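Local coordinates for anti sigma factor FlgM (Aquifex aeolicus, PDB 1RP3), which binds the flagellar sigma factor sigma-28 as its anti-sigma factor, in a complex that holds the sigma factor in an inactive conformation, at residues Gly12-Thr17 and Lys36-Lys41. Numbering follows the deposited sequence.
Sequences GLLLET and KVTLSK
Thr38 OG1 (chi1 -56°) turns back to hydrogen-bond Glu34 O in its own helix, which leaves CG2, anti to the backbone N, to meet Leu14 across the contact. The side chain of Leu14 carries the contact itself. Leu14 CD1 sits 3.8 Å from Thr38 CG2, the side chains sliding past each other in opposite directions, and rests mainly on this threonine. The same methyl, Leu14 CD1, also reaches Leu39 CG at 4.1 Å. Its other branch, Leu14 CD2, meets Leu39 CD2 at 3.8 Å, where the two leucines cross at about a right angle. Helices 5-14 and 31-46 run in roughly opposite directions, forming a helical hairpin, part of whose connection is not modelled, probably because it is disordered; within segments 12-17 and 36-41 the nearest CA atoms, Leu14 CA and Thr38 CA, are 6.8 Å apart. At the exposed margin, Leu13 CB adds a looser approach to Thr38 CG2 at 4.3 Å. Past Leu14 the chain makes a type I turn, closed by a weak backbone bond from Thr17 N to Leu14 O at 3.3 Å. The hydroxyl Thr17 OG1 lies within reach of both Leu14 O and Asp35 OD1 on helix 31-46; Thr17 is poorly ordered, a reason for caution over its position. Sigma-28 packs against the hairpin here, with Ile54 of its chain on Leu14 and Ser47 of its chain on Leu39.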
# COMPACT_ATOMS: atom_id res chain seq x y z
N GLY B 12 -12.38 -19.06 -15.12
CA GLY B 12 -13.33 -20.16 -15.26
C GLY B 12 -13.01 -21.33 -14.34
O GLY B 12 -13.93 -21.92 -13.76
N LEU B 13 -11.73 -21.65 -14.18
CA LEU B 13 -11.30 -22.75 -13.30
C LEU B 13 -11.56 -22.38 -11.86
O LEU B 13 -11.99 -23.21 -11.06
CB LEU B 13 -9.80 -23.05 -13.48
CG LEU B 13 -9.32 -23.52 -14.85
CD1 LEU B 13 -7.89 -24.00 -14.71
CD2 LEU B 13 -10.20 -24.65 -15.36
N LEU B 14 -11.32 -21.12 -11.54
CA LEU B 14 -11.50 -20.58 -10.21
C LEU B 14 -12.96 -20.61 -9.78
O LEU B 14 -13.28 -21.13 -8.71
CB LEU B 14 -10.99 -19.14 -10.19
CG LEU B 14 -10.27 -18.63 -8.96
CD1 LEU B 14 -9.17 -19.59 -8.55
CD2 LEU B 14 -9.71 -17.25 -9.28
N LEU B 15 -13.83 -20.07 -10.63
CA LEU B 15 -15.27 -20.01 -10.36
C LEU B 15 -16.00 -21.34 -10.49
O LEU B 15 -17.21 -21.40 -10.22
CB LEU B 15 -15.94 -18.95 -11.25
CG LEU B 15 -15.87 -17.49 -10.79
CD1 LEU B 15 -14.44 -17.07 -10.53
CD2 LEU B 15 -16.50 -16.59 -11.83
N GLU B 16 -15.30 -22.38 -10.93
CA GLU B 16 -15.90 -23.71 -11.03
C GLU B 16 -15.77 -24.50 -9.72
O GLU B 16 -16.40 -25.55 -9.56
CB GLU B 16 -15.27 -24.47 -12.16
N THR B 17 -14.93 -24.01 -8.80
CA THR B 17 -14.72 -24.64 -7.49
C THR B 17 -15.42 -23.81 -6.42
O THR B 17 -15.45 -24.16 -5.25
CB THR B 17 -13.22 -24.75 -7.12
OG1 THR B 17 -12.62 -23.45 -7.13
CG2 THR B 17 -12.47 -25.66 -8.10
N LYS B 36 -4.78 -22.10 -5.27
CA LYS B 36 -3.51 -21.44 -5.01
C LYS B 36 -2.71 -21.39 -6.31
O LYS B 36 -2.15 -20.35 -6.65
CB LYS B 36 -2.74 -22.17 -3.94
N VAL B 37 -2.72 -22.48 -7.07
CA VAL B 37 -2.00 -22.52 -8.34
C VAL B 37 -2.67 -21.65 -9.40
O VAL B 37 -2.01 -20.91 -10.13
CB VAL B 37 -1.84 -23.98 -8.86
CG1 VAL B 37 -1.42 -24.01 -10.33
CG2 VAL B 37 -0.80 -24.69 -8.03
N THR B 38 -3.98 -21.76 -9.50
CA THR B 38 -4.73 -20.97 -10.47
C THR B 38 -4.51 -19.47 -10.20
O THR B 38 -4.25 -18.71 -11.12
CB THR B 38 -6.22 -21.31 -10.41
OG1 THR B 38 -6.38 -22.71 -10.63
CG2 THR B 38 -6.98 -20.56 -11.46
N LEU B 39 -4.59 -19.08 -8.93
CA LEU B 39 -4.39 -17.69 -8.53
C LEU B 39 -2.99 -17.22 -8.91
O LEU B 39 -2.81 -16.10 -9.41
CB LEU B 39 -4.64 -17.51 -7.03
CG LEU B 39 -6.13 -17.52 -6.64
CD1 LEU B 39 -6.33 -17.74 -5.14
CD2 LEU B 39 -6.78 -16.23 -7.10
N SER B 40 -2.02 -18.11 -8.70
CA SER B 40 -0.64 -17.80 -9.05
C SER B 40 -0.51 -17.58 -10.56
O SER B 40 0.17 -16.64 -11.01
CB SER B 40 0.30 -18.92 -8.62
OG SER B 40 1.63 -18.54 -8.90
N LYS B 41 -1.19 -18.41 -11.34
CA LYS B 41 -1.13 -18.26 -12.79
C LYS B 41 -1.76 -16.95 -13.23
O LYS B 41 -1.25 -16.32 -14.14
CB LYS B 41 -1.83 -19.42 -13.49
CG LYS B 41 -1.10 -20.76 -13.39
CD LYS B 41 -1.77 -21.75 -14.32
CE LYS B 41 -1.11 -23.10 -14.31
NZ LYS B 41 -1.78 -24.01 -15.27